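Local coordinates for protein HepC.19480.a.B1 (Helicobacter pylori, PDB 6MTZ) that is of unknown function but probably acts as a metal-dependent phosphoesterase of the DHH family, built from a DHH and a DHHA1 domain, at residues Ser182-Phe187 with Ser243-His248; Leu198-Glu203 with Arg223-Ala228; Cys174-Thr179 with Ala216-Leu221; Asp263-Leu268 with Asn286-Phe291. All coordinates share one frame; numbering follows the deposited sequence.

Interaction 1. Residues Ser182-Phe187 with Ser243-His248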
loop_
_atom_site.group_PDB
_atom_site.type_symbol
_atom_site.label_atom_id
_atom_site.label_comp_id
_atom_site.label_asym_id
_atom_site.label_seq_id
_atom_site.Cartn_x
_atom_site.Cartn_y
_atom_site.Cartn_z
ATOM N N SER A 182 9.420 3.406 1.335
ATOM C CA SER A 182 8.713 2.697 2.390
ATOM C C SER A 182 8.564 3.535 3.656
ATOM O O SER A 182 8.280 2.979 4.724
ATOM C CB SER A 182 9.435 1.387 2.702
ATOM O OG SER A 182 9.756 0.687 1.502
ATOM N N GLU A 183 8.752 4.858 3.555
ATOM C CA GLU A 183 8.673 5.735 4.719
ATOM C C GLU A 183 7.277 5.806 5.333
ATOM O O GLU A 183 7.160 6.193 6.493
ATOM C CB GLU A 183 9.140 7.151 4.349
ATOM C CG GLU A 183 10.645 7.285 4.033
ATOM C CD GLU A 183 10.999 6.734 2.665
ATOM O OE1 GLU A 183 10.070 6.576 1.837
ATOM O OE2 GLU A 183 12.194 6.441 2.427
ATOM N N LEU A 184 6.215 5.503 4.577
ATOM C CA LEU A 184 4.860 5.403 5.124
ATOM C C LEU A 184 4.430 3.937 5.081
ATOM O O LEU A 184 4.184 3.384 3.996
ATOM C CB LEU A 184 3.870 6.279 4.351
ATOM C CG LEU A 184 4.150 7.791 4.258
ATOM C CD1 LEU A 184 3.105 8.485 3.388
ATOM C CD2 LEU A 184 4.197 8.461 5.645
ATOM N N ASN A 185 4.319 3.323 6.261
ATOM C CA ASN A 185 3.883 1.932 6.364
ATOM C C ASN A 185 2.601 1.699 5.573
ATOM O O ASN A 185 1.594 2.397 5.768
ATOM C CB ASN A 185 3.658 1.555 7.832
ATOM C CG ASN A 185 3.222 0.107 7.998
ATOM O OD1 ASN A 185 2.036 -0.199 7.994
ATOM N ND2 ASN A 185 4.193 -0.791 8.161
ATOM N N ARG A 186 2.645 0.694 4.688
ATOM C CA ARG A 186 1.540 0.470 3.762
ATOM C C ARG A 186 0.303 -0.045 4.484
ATOM O O ARG A 186 -0.822 0.366 4.162
ATOM C CB ARG A 186 1.951 -0.505 2.654
ATOM C CG ARG A 186 0.876 -0.683 1.572
ATOM C CD ARG A 186 1.393 -1.456 0.323
ATOM N NE ARG A 186 1.757 -2.854 0.589
ATOM C CZ ARG A 186 0.919 -3.891 0.498
ATOM N NH1 ARG A 186 -0.348 -3.706 0.140
ATOM N NH2 ARG A 186 1.348 -5.120 0.750
ATOM N N PHE A 187 0.486 -0.931 5.469
ATOM C CA PHE A 187 -0.665 -1.478 6.179
ATOM C C PHE A 187 -1.398 -0.390 6.951
ATOM O O PHE A 187 -2.629 -0.294 6.893
ATOM C CB PHE A 187 -0.251 -2.587 7.150
ATOM C CG PHE A 187 -1.428 -3.192 7.882
ATOM C CD1 PHE A 187 -1.896 -2.644 9.062
ATOM C CD2 PHE A 187 -2.113 -4.263 7.338
ATOM C CE1 PHE A 187 -3.013 -3.178 9.705
ATOM C CE2 PHE A 187 -3.214 -4.799 7.974
ATOM C CZ PHE A 187 -3.667 -4.257 9.157
ATOM N N SER A 243 9.161 9.644 10.691
ATOM C CA SER A 243 8.457 9.348 11.940
ATOM C C SER A 243 7.429 10.425 12.251
ATOM O O SER A 243 6.333 10.115 12.719
ATOM C CB SER A 243 9.448 9.174 13.098
ATOM O OG SER A 243 10.481 10.145 13.055
ATOM N N ASN A 244 7.726 11.683 11.920
ATOM C CA ASN A 244 6.748 12.745 12.127
ATOM C C ASN A 244 5.532 12.580 11.227
ATOM O O ASN A 244 4.394 12.734 11.683
ATOM C CB ASN A 244 7.387 14.108 11.913
ATOM C CG ASN A 244 7.254 14.972 13.130
ATOM O OD1 ASN A 244 6.180 15.522 13.396
ATOM N ND2 ASN A 244 8.326 15.068 13.907
ATOM N N ALA A 245 5.752 12.294 9.941
ATOM C CA ALA A 245 4.626 12.060 9.047
ATOM C C ALA A 245 3.761 10.901 9.549
ATOM O O ALA A 245 2.527 10.986 9.528
ATOM C CB ALA A 245 5.132 11.797 7.625
ATOM N N GLN A 246 4.386 9.827 10.043
ATOM C CA GLN A 246 3.616 8.666 10.487
ATOM C C GLN A 246 2.870 8.947 11.786
ATOM O O GLN A 246 1.678 8.633 11.899
ATOM C CB GLN A 246 4.534 7.454 10.615
ATOM C CG GLN A 246 4.974 6.973 9.233
ATOM C CD GLN A 246 5.815 5.718 9.256
ATOM O OE1 GLN A 246 5.389 4.649 8.786
ATOM N NE2 GLN A 246 7.033 5.843 9.775
ATOM N N THR A 247 3.544 9.542 12.780
ATOM C CA THR A 247 2.869 9.835 14.045
ATOM C C THR A 247 1.645 10.725 13.832
ATOM O O THR A 247 0.605 10.523 14.478
ATOM C CB THR A 247 3.830 10.485 15.050
ATOM O OG1 THR A 247 4.361 11.697 14.505
ATOM C CG2 THR A 247 4.976 9.545 15.390
ATOM N N HIS A 248 1.740 11.718 12.934
ATOM C CA HIS A 248 0.582 12.564 12.655
ATOM C C HIS A 248 -0.590 11.734 12.144
ATOM O O HIS A 248 -1.738 11.937 12.565
ATOM C CB HIS A 248 0.915 13.656 11.638
ATOM C CG HIS A 248 -0.271 14.494 11.257
ATOM N ND1 HIS A 248 -1.043 14.238 10.141
ATOM C CD2 HIS A 248 -0.832 15.571 11.858
ATOM C CE1 HIS A 248 -2.016 15.128 10.065
ATOM N NE2 HIS A 248 -1.911 15.949 11.095
#
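Gln246 reaches out of helix 238-251 to meet the backbone of Glu183 and Asn185 in the loop between helices 168-180 and 190-203. Its chain is extended beyond CG, and the amide at its end forms the tight part of the contact: Asn185 N donates to Gln246 OE1 at 3.0 Å with an N-H...O angle of 167°, although the donor sits 30° out of the plane of the carbonyl. The carbonyl of Glu183 crowds the same amide, Glu183 O lying 3.1 Å from Gln246 CD; that oxygen accepts a hydrogen bond from Ser242 OG, one turn back on the helix. The contact bridges the helical region that follows the N-terminal parallel sheet and the first helix leading into the C-terminal mixed sheet, consistent with a junction between DHH and DHHA1 domains. Leu184 makes the looser, apolar part, its CD2 branch meeting Ala245 CB and Gln246 CG, each at 4.0 Å. The carboxylate of Glu183 turns away from the helix to Tyr196 OH and Lys225 NZ. Asn185 CB stays near Gln246 OE1, but CG, anti to the backbone N, leads away from it; OD1 accepts from Met188 N and ND2 bonds Ser271 OG.

Interaction 2. Residues Leu198-Glu203 with Arg223-Ala228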
loop_
_atom_site.group_PDB
_atom_site.type_symbol
_atom_site.label_atom_id
_atom_site.label_comp_id
_atom_site.label_asym_id
_atom_site.label_seq_id
_atom_site.Cartn_x
_atom_site.Cartn_y
_atom_site.Cartn_z
ATOM N N LEU A 198 2.636 7.658 -5.741
ATOM C CA LEU A 198 2.115 8.168 -7.006
ATOM C C LEU A 198 2.566 9.597 -7.248
ATOM O O LEU A 198 2.818 9.986 -8.398
ATOM C CB LEU A 198 0.590 8.086 -7.040
ATOM C CG LEU A 198 0.039 6.660 -7.091
ATOM C CD1 LEU A 198 -1.422 6.720 -7.460
ATOM C CD2 LEU A 198 0.821 5.818 -8.077
ATOM N N LYS A 199 2.662 10.401 -6.186
ATOM C CA LYS A 199 3.232 11.736 -6.341
ATOM C C LYS A 199 4.662 11.646 -6.858
ATOM O O LYS A 199 5.032 12.330 -7.816
ATOM C CB LYS A 199 3.198 12.501 -5.014
ATOM N N LEU A 200 5.481 10.796 -6.233
ATOM C CA LEU A 200 6.877 10.657 -6.656
ATOM C C LEU A 200 6.980 10.201 -8.107
ATOM O O LEU A 200 7.836 10.681 -8.861
ATOM C CB LEU A 200 7.614 9.655 -5.750
ATOM C CG LEU A 200 7.773 10.055 -4.276
ATOM C CD1 LEU A 200 8.251 8.885 -3.452
ATOM C CD2 LEU A 200 8.761 11.213 -4.155
ATOM N N LEU A 201 6.148 9.240 -8.506
ATOM C CA LEU A 201 6.235 8.724 -9.869
ATOM C C LEU A 201 5.802 9.782 -10.868
ATOM O O LEU A 201 6.484 10.013 -11.872
ATOM C CB LEU A 201 5.389 7.452 -10.005
ATOM C CG LEU A 201 5.411 6.839 -11.401
ATOM C CD1 LEU A 201 6.840 6.471 -11.738
ATOM C CD2 LEU A 201 4.480 5.620 -11.472
ATOM N N GLU A 202 4.687 10.472 -10.589
ATOM C CA GLU A 202 4.245 11.538 -11.492
ATOM C C GLU A 202 5.307 12.624 -11.676
ATOM O O GLU A 202 5.407 13.208 -12.762
ATOM C CB GLU A 202 2.933 12.170 -10.997
ATOM C CG GLU A 202 2.432 13.278 -11.947
ATOM C CD GLU A 202 1.005 13.743 -11.690
ATOM O OE1 GLU A 202 0.239 13.051 -10.972
ATOM O OE2 GLU A 202 0.653 14.813 -12.229
ATOM N N GLU A 203 6.119 12.908 -10.646
ATOM C CA GLU A 203 7.141 13.954 -10.801
ATOM C C GLU A 203 8.163 13.607 -11.876
ATOM O O GLU A 203 8.836 14.503 -12.397
ATOM C CB GLU A 203 7.872 14.236 -9.465
ATOM C CG GLU A 203 7.296 15.430 -8.678
ATOM C CD GLU A 203 7.558 15.360 -7.165
ATOM O OE1 GLU A 203 7.101 16.264 -6.430
ATOM O OE2 GLU A 203 8.199 14.394 -6.703
ATOM N N ARG A 223 15.716 14.443 -1.945
ATOM C CA ARG A 223 15.142 15.714 -1.516
ATOM C C ARG A 223 13.656 15.764 -1.845
ATOM O O ARG A 223 12.847 16.232 -1.035
ATOM C CB ARG A 223 15.898 16.882 -2.177
ATOM C CG ARG A 223 15.436 18.270 -1.728
ATOM C CD ARG A 223 16.313 19.420 -2.265
ATOM N NE ARG A 223 15.786 20.697 -1.791
ATOM C CZ ARG A 223 16.175 21.298 -0.672
ATOM N NH1 ARG A 223 17.136 20.771 0.064
ATOM N NH2 ARG A 223 15.608 22.438 -0.294
ATOM N N LEU A 224 13.272 15.241 -3.016
ATOM C CA LEU A 224 11.857 15.188 -3.380
ATOM C C LEU A 224 11.051 14.359 -2.388
ATOM O O LEU A 224 9.929 14.731 -2.032
ATOM C CB LEU A 224 11.679 14.614 -4.793
ATOM C CG LEU A 224 12.158 15.459 -5.969
ATOM C CD1 LEU A 224 11.880 14.710 -7.293
ATOM C CD2 LEU A 224 11.480 16.836 -5.954
ATOM N N LYS A 225 11.597 13.223 -1.948
ATOM C CA LYS A 225 10.887 12.387 -0.985
ATOM C C LYS A 225 10.662 13.128 0.324
ATOM O O LYS A 225 9.578 13.039 0.916
ATOM C CB LYS A 225 11.659 11.089 -0.727
ATOM C CG LYS A 225 11.831 10.187 -1.957
ATOM C CD LYS A 225 12.727 8.977 -1.601
ATOM C CE LYS A 225 12.064 8.103 -0.528
ATOM N NZ LYS A 225 12.822 6.807 -0.293
ATOM N N LYS A 226 11.693 13.822 0.813
ATOM C CA LYS A 226 11.556 14.590 2.046
ATOM C C LYS A 226 10.439 15.618 1.923
ATOM O O LYS A 226 9.683 15.842 2.875
ATOM C CB LYS A 226 12.872 15.296 2.394
ATOM C CG LYS A 226 13.934 14.417 3.002
ATOM C CD LYS A 226 15.060 15.303 3.565
ATOM C CE LYS A 226 16.023 14.533 4.417
ATOM N NZ LYS A 226 17.123 15.375 4.959
ATOM N N ILE A 227 10.317 16.242 0.749
ATOM C CA ILE A 227 9.284 17.250 0.557
ATOM C C ILE A 227 7.919 16.595 0.422
ATOM O O ILE A 227 6.929 17.077 0.987
ATOM C CB ILE A 227 9.621 18.128 -0.660
ATOM C CG1 ILE A 227 10.796 19.041 -0.315
ATOM C CG2 ILE A 227 8.434 18.978 -1.060
ATOM C CD1 ILE A 227 11.365 19.696 -1.498
ATOM N N ALA A 228 7.837 15.487 -0.316
ATOM C CA ALA A 228 6.537 14.832 -0.470
ATOM C C ALA A 228 6.018 14.325 0.869
ATOM O O ALA A 228 4.803 14.211 1.063
ATOM C CB ALA A 228 6.637 13.682 -1.472
HETATM O O HOH W 1 8.131 16.354 -3.915
#
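Leu200 and Lys225 supply the apolar part of this contact, their side chains crossing at about a right angle. Both methyls of Leu200 rest against Lys225 CG from the same side, CD2 at 3.9 Å and CD1 at 4.1 Å. Leu200 CD2 also touches Ala228 CB at 4.2 Å, one turn further along the second helix. The ammonium of Lys225 takes no part here; the chain bends at chi3, and NZ forms a salt bridge with Glu183 OE2.

A mixed contact pairs Glu203 with Leu224, whose side chains slide past each other in opposite directions. Glu203 OE2 lies 3.7 Å from Leu224 CD1, a carboxylate oxygen resting against methyl and methylene groups.

No direct hydrogen bond joins the two segments; the polar link is through water. One water donates to Glu203 OE1 at 2.7 Å and to Leu224 O at 3.1 Å, the latter oxygen also accepting the helical bond from Ala228 N.

The two segments approach to 10.4 Å between axes, with their directions 137° apart. Helices 190-203 and 213-228 follow each other in the chain, so the arrangement is that of a splayed helical hairpin, part of the helical region that follows the parallel sheet.

Interaction 3. Residues Cys174-Thr179 with Ala216-Leu221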
loop_
_atom_site.group_PDB
_atom_site.type_symbol
_atom_site.label_atom_id
_atom_site.label_comp_id
_atom_site.label_asym_id
_atom_site.label_seq_id
_atom_site.Cartn_x
_atom_site.Cartn_y
_atom_site.Cartn_z
ATOM N N CYS A 174 13.193 4.443 -11.409
ATOM C CA CYS A 174 11.833 4.481 -10.881
ATOM C C CYS A 174 11.471 3.176 -10.182
ATOM O O CYS A 174 10.778 3.187 -9.163
ATOM C CB CYS A 174 10.837 4.787 -11.996
ATOM S SG CYS A 174 10.950 6.464 -12.642
ATOM N N MET A 175 11.928 2.043 -10.713
ATOM C CA MET A 175 11.656 0.761 -10.077
ATOM C C MET A 175 12.240 0.722 -8.666
ATOM O O MET A 175 11.552 0.372 -7.695
ATOM C CB MET A 175 12.233 -0.355 -10.945
ATOM C CG MET A 175 11.813 -1.750 -10.589
ATOM S SD MET A 175 12.435 -2.892 -11.868
ATOM C CE MET A 175 14.173 -2.991 -11.457
ATOM N N ARG A 176 13.515 1.080 -8.530
ATOM C CA ARG A 176 14.095 1.186 -7.197
ATOM C C ARG A 176 13.369 2.238 -6.360
ATOM O O ARG A 176 13.196 2.064 -5.151
ATOM C CB ARG A 176 15.587 1.505 -7.299
ATOM C CG ARG A 176 16.290 1.753 -5.950
ATOM C CD ARG A 176 17.810 1.724 -6.128
ATOM N NE ARG A 176 18.155 2.522 -7.297
ATOM C CZ ARG A 176 18.385 3.830 -7.262
ATOM N NH1 ARG A 176 18.350 4.472 -6.100
ATOM N NH2 ARG A 176 18.661 4.489 -8.385
ATOM N N MET A 177 12.946 3.349 -6.980
ATOM C CA MET A 177 12.222 4.364 -6.216
ATOM C C MET A 177 10.992 3.770 -5.538
ATOM O O MET A 177 10.713 4.064 -4.365
ATOM C CB MET A 177 11.810 5.530 -7.114
ATOM C CG MET A 177 10.974 6.617 -6.383
ATOM S SD MET A 177 9.195 6.312 -6.264
ATOM C CE MET A 177 8.707 6.732 -7.942
ATOM N N ILE A 178 10.243 2.932 -6.258
ATOM C CA ILE A 178 9.019 2.371 -5.696
ATOM C C ILE A 178 9.349 1.394 -4.575
ATOM O O ILE A 178 8.663 1.355 -3.545
ATOM C CB ILE A 178 8.182 1.710 -6.809
ATOM C CG1 ILE A 178 7.620 2.780 -7.718
ATOM C CG2 ILE A 178 7.044 0.868 -6.215
ATOM C CD1 ILE A 178 6.606 3.698 -6.999
ATOM N N THR A 179 10.403 0.595 -4.753
ATOM C CA THR A 179 10.779 -0.393 -3.744
ATOM C C THR A 179 11.199 0.278 -2.441
ATOM O O THR A 179 10.926 -0.236 -1.351
ATOM C CB THR A 179 11.922 -1.270 -4.267
ATOM O OG1 THR A 179 11.493 -2.026 -5.409
ATOM C CG2 THR A 179 12.401 -2.209 -3.192
ATOM N N ALA A 216 19.647 12.720 -13.591
ATOM C CA ALA A 216 19.050 13.909 -12.996
ATOM C C ALA A 216 17.969 13.524 -12.006
ATOM O O ALA A 216 17.908 14.053 -10.892
ATOM C CB ALA A 216 18.481 14.817 -14.087
ATOM N N TYR A 217 17.090 12.606 -12.400
ATOM C CA TYR A 217 16.061 12.163 -11.479
ATOM C C TYR A 217 16.682 11.400 -10.318
ATOM O O TYR A 217 16.299 11.601 -9.162
ATOM C CB TYR A 217 15.023 11.306 -12.214
ATOM C CG TYR A 217 13.875 10.844 -11.333
ATOM C CD1 TYR A 217 12.971 11.758 -10.810
ATOM C CD2 TYR A 217 13.700 9.499 -11.025
ATOM C CE1 TYR A 217 11.919 11.347 -10.004
ATOM C CE2 TYR A 217 12.652 9.077 -10.232
ATOM C CZ TYR A 217 11.762 10.014 -9.720
ATOM O OH TYR A 217 10.707 9.615 -8.929
ATOM N N ASP A 218 17.678 10.555 -10.598
ATOM C CA ASP A 218 18.294 9.758 -9.539
ATOM C C ASP A 218 18.841 10.641 -8.413
ATOM O O ASP A 218 18.656 10.337 -7.227
ATOM C CB ASP A 218 19.400 8.887 -10.133
ATOM C CG ASP A 218 19.873 7.798 -9.177
ATOM O OD1 ASP A 218 19.046 7.276 -8.392
ATOM O OD2 ASP A 218 21.080 7.472 -9.208
ATOM N N ASN A 219 19.497 11.750 -8.764
ATOM C CA ASN A 219 20.156 12.597 -7.780
ATOM C C ASN A 219 19.208 13.583 -7.104
ATOM O O ASN A 219 19.595 14.190 -6.098
ATOM C CB ASN A 219 21.311 13.361 -8.432
ATOM C CG ASN A 219 22.503 12.486 -8.708
ATOM O OD1 ASN A 219 22.704 11.473 -8.036
ATOM N ND2 ASN A 219 23.299 12.856 -9.707
ATOM N N ASP A 220 17.990 13.758 -7.629
ATOM C CA ASP A 220 17.003 14.673 -7.061
ATOM C C ASP A 220 16.013 13.982 -6.149
ATOM O O ASP A 220 15.306 14.663 -5.397
ATOM C CB ASP A 220 16.182 15.376 -8.166
ATOM C CG ASP A 220 16.900 16.573 -8.782
ATOM O OD1 ASP A 220 18.068 16.850 -8.432
ATOM O OD2 ASP A 220 16.279 17.236 -9.642
ATOM N N LEU A 221 15.934 12.653 -6.217
ATOM C CA LEU A 221 14.816 11.933 -5.613
ATOM C C LEU A 221 14.766 12.094 -4.096
ATOM O O LEU A 221 13.682 12.268 -3.528
ATOM C CB LEU A 221 14.905 10.453 -5.981
ATOM C CG LEU A 221 13.854 9.554 -5.344
ATOM C CD1 LEU A 221 12.443 10.047 -5.619
ATOM C CD2 LEU A 221 14.025 8.152 -5.874
HETATM O O HOH W 2 17.454 7.195 -6.247
#
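In the helical region that follows the N-terminal parallel sheet, helices 168-180 and 213-228, the first and third of three consecutive helices, form a nearly parallel pair, with Cys174, Arg176 and Met177 of one facing Tyr217, Asp218 and Leu221 of the other. The segment axes differ by 20° in direction and come within 11.2 Å. In the buried part, Met177 and Leu221 cross at about a right angle, and Met177 CG presses on Leu221 CD2 at 3.5 Å, closer than usual for two carbons. With CG anti to the backbone N (chi1 177°) and bends at chi2 and chi3, the Met177 chain brings its CE methyl to 3.6 Å from Tyr217 OH. Cys174 SG makes a sulfur-aromatic contact with the Tyr217 ring, approaching it obliquely, 3.9 Å from CE2.

Toward solvent the contact is ionic. Arg176 NH2 donates to Asp218 OD1 at 2.8 Å in an almost straight bond that lies in the guanidinium plane but meets the oxygen from above the carboxylate plane, the two flat groups being turned 80° apart. A water accepts from Arg176 NH1 and donates to Asp218 OD1, so the same oxygen is gripped twice.

Helix 190-203, which lies between the two in sequence, packs against both: Leu200 touches Met177 and Leu221, and its carbonyl bonds Tyr217 OH. Cys174 also rests on Leu19 of helix 19-29.

Interaction 4. Residues Asp263-Leu268 with Asn286-Phe291; sequences DKKGFL and NPDFDF
Gly266 and Phe291 form a parallel beta bridge where strand 264-270 meets the start of strand 291-295, the two joined by helix 276-285 as a beta-alpha-beta crossover in the mixed sheet, consistent with a DHHA1 domain. Both backbone polar atoms of Lys265 are satisfied by Asp290 and its neighbour. Asp290 OD2 accepts from Lys265 N through its anti lone pair, at 2.7 Å. Lys265 O accepts twice, from Asp290 N at 2.7 Å, nearly along the C=O axis, and from Phe291 N at 3.3 Å. Two residues on, Phe267 N gives its hydrogen to Phe291 O at 3.2 Å, while Gly266 bonds Val259 on the other neighbouring strand.

The Lys265 ammonium has two kinds of partner. It makes a salt bridge to Asp288, NZ to OD1 3.0 Å on the anti side, and a cation-pi contact over the Phe289 ring. A bend at chi3 (81°) sets Lys265 CE over the centre of that ring, 3.5 Å from the centroid. Phe267 turns its edge toward the face of Phe289 in a T-shaped pair, the planes 68° apart. Lys264 NZ is taken by Asn308 O instead. Phe291 CG sits between its backbone N and carbonyl carbon (chi1 64°), and Gly266 CA lies over the middle of the Phe291 ring, 3.5 Å from its centroid.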
loop_
_atom_site.group_PDB
_atom_site.type_symbol
_atom_site.label_atom_id
_atom_site.label_comp_id
_atom_site.label_asym_id
_atom_site.label_seq_id
_atom_site.Cartn_x
_atom_site.Cartn_y
_atom_site.Cartn_z
ATOM N N ASP A 263 -3.746 -0.922 34.344
ATOM C CA ASP A 263 -4.132 0.476 34.427
ATOM C C ASP A 263 -3.427 1.357 33.401
ATOM O O ASP A 263 -3.609 2.575 33.434
ATOM C CB ASP A 263 -3.860 1.003 35.836
ATOM C CG ASP A 263 -2.393 0.943 36.202
ATOM O OD1 ASP A 263 -1.921 1.817 36.958
ATOM O OD2 ASP A 263 -1.702 0.027 35.714
ATOM N N LYS A 264 -2.642 0.785 32.493
ATOM C CA LYS A 264 -1.927 1.564 31.491
ATOM C C LYS A 264 -2.633 1.502 30.135
ATOM O O LYS A 264 -3.252 0.494 29.777
ATOM C CB LYS A 264 -0.480 1.073 31.348
ATOM C CG LYS A 264 0.250 0.883 32.679
ATOM C CD LYS A 264 0.508 2.207 33.367
ATOM C CE LYS A 264 1.266 2.022 34.674
ATOM N NZ LYS A 264 1.686 3.345 35.232
ATOM N N LYS A 265 -2.533 2.592 29.380
ATOM C CA LYS A 265 -3.099 2.666 28.034
ATOM C C LYS A 265 -1.981 2.616 27.006
ATOM O O LYS A 265 -0.989 3.342 27.123
ATOM C CB LYS A 265 -3.933 3.941 27.832
ATOM C CG LYS A 265 -4.527 4.053 26.423
ATOM C CD LYS A 265 -5.582 5.165 26.281
ATOM C CE LYS A 265 -4.950 6.545 26.095
ATOM N NZ LYS A 265 -5.968 7.609 25.827
ATOM N N GLY A 266 -2.151 1.775 25.988
ATOM C CA GLY A 266 -1.184 1.679 24.919
ATOM C C GLY A 266 -1.827 1.866 23.566
ATOM O O GLY A 266 -3.050 1.811 23.408
ATOM N N PHE A 267 -0.975 2.081 22.563
ATOM C CA PHE A 267 -1.380 2.251 21.175
ATOM C C PHE A 267 -0.779 1.103 20.381
ATOM O O PHE A 267 0.437 0.879 20.438
ATOM C CB PHE A 267 -0.908 3.605 20.632
ATOM C CG PHE A 267 -1.338 3.894 19.208
ATOM C CD1 PHE A 267 -0.775 3.214 18.132
ATOM C CD2 PHE A 267 -2.264 4.891 18.941
ATOM C CE1 PHE A 267 -1.154 3.492 16.841
ATOM C CE2 PHE A 267 -2.644 5.180 17.640
ATOM C CZ PHE A 267 -2.084 4.480 16.590
ATOM N N LEU A 268 -1.623 0.395 19.634
ATOM C CA LEU A 268 -1.231 -0.812 18.914
ATOM C C LEU A 268 -1.185 -0.536 17.417
ATOM O O LEU A 268 -2.201 -0.156 16.818
ATOM C CB LEU A 268 -2.200 -1.956 19.211
ATOM C CG LEU A 268 -2.072 -3.114 18.226
ATOM C CD1 LEU A 268 -0.807 -3.878 18.494
ATOM C CD2 LEU A 268 -3.280 -4.022 18.338
ATOM N N ASN A 286 1.654 12.513 22.520
ATOM C CA ASN A 286 0.398 12.006 23.064
ATOM C C ASN A 286 0.654 11.478 24.463
ATOM O O ASN A 286 0.632 10.263 24.700
ATOM C CB ASN A 286 -0.194 10.930 22.156
ATOM C CG ASN A 286 -0.486 11.453 20.771
ATOM O OD1 ASN A 286 -1.546 12.032 20.523
ATOM N ND2 ASN A 286 0.466 11.279 19.864
ATOM N N PRO A 287 0.888 12.376 25.425
ATOM C CA PRO A 287 1.325 11.930 26.756
ATOM C C PRO A 287 0.301 11.079 27.476
ATOM O O PRO A 287 0.663 10.440 28.466
ATOM C CB PRO A 287 1.580 13.249 27.504
ATOM C CG PRO A 287 0.693 14.244 26.824
ATOM C CD PRO A 287 0.638 13.829 25.375
ATOM N N ASP A 288 -0.954 11.047 27.013
ATOM C CA ASP A 288 -1.989 10.245 27.657
ATOM C C ASP A 288 -1.775 8.751 27.460
ATOM O O ASP A 288 -2.409 7.953 28.155
ATOM C CB ASP A 288 -3.382 10.668 27.158
ATOM C CG ASP A 288 -3.487 10.740 25.633
ATOM O OD1 ASP A 288 -4.026 9.782 25.047
ATOM O OD2 ASP A 288 -3.062 11.753 25.023
ATOM N N PHE A 289 -0.894 8.353 26.553
ATOM C CA PHE A 289 -0.558 6.951 26.364
ATOM C C PHE A 289 0.661 6.586 27.201
ATOM O O PHE A 289 1.596 7.382 27.345
ATOM C CB PHE A 289 -0.303 6.653 24.886
ATOM C CG PHE A 289 -1.563 6.568 24.065
ATOM C CD1 PHE A 289 -2.148 7.713 23.550
ATOM C CD2 PHE A 289 -2.175 5.340 23.830
ATOM C CE1 PHE A 289 -3.310 7.638 22.802
ATOM C CE2 PHE A 289 -3.329 5.256 23.085
ATOM C CZ PHE A 289 -3.898 6.404 22.567
ATOM N N ASP A 290 0.630 5.383 27.768
ATOM C CA ASP A 290 1.710 4.862 28.595
ATOM C C ASP A 290 2.687 3.978 27.844
ATOM O O ASP A 290 3.856 3.903 28.237
ATOM C CB ASP A 290 1.134 4.061 29.753
ATOM C CG ASP A 290 0.170 4.871 30.553
ATOM O OD1 ASP A 290 0.611 5.903 31.099
ATOM O OD2 ASP A 290 -1.024 4.512 30.585
ATOM N N PHE A 291 2.247 3.281 26.797
ATOM C CA PHE A 291 3.179 2.462 26.044
ATOM C C PHE A 291 2.734 2.387 24.600
ATOM O O PHE A 291 1.617 2.762 24.235
ATOM C CB PHE A 291 3.328 1.061 26.647
ATOM C CG PHE A 291 2.075 0.242 26.613
ATOM C CD1 PHE A 291 1.083 0.426 27.571
ATOM C CD2 PHE A 291 1.896 -0.732 25.635
ATOM C CE1 PHE A 291 -0.079 -0.343 27.556
ATOM C CE2 PHE A 291 0.738 -1.506 25.596
ATOM C CZ PHE A 291 -0.255 -1.315 26.559
#

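How the interactions relate
Interactions 2 and 3 share helix 213-228 and lie 9 Å apart between centres, meeting through Leu200 in a common helical core. Interaction 3 is the buried one, with ionic chemistry confined to its solvent side; interaction 2 is partly buried and mostly apolar, with a water-bridged carboxylate. Interaction 1 is a surface contact, dominated by one side-chain-to-backbone bond, and touches interaction 2 through the salt bridge Glu183-Lys225. Interaction 4 is remote from interactions 2 and 3, about 20 Å and 22 Å away at the nearest atoms, but comes within about 5 Å of interaction 1 without touching it. It belongs to the C-terminal mixed sheet, where backbone hydrogen bonds, a salt bridge and aromatic contacts replace helix packing.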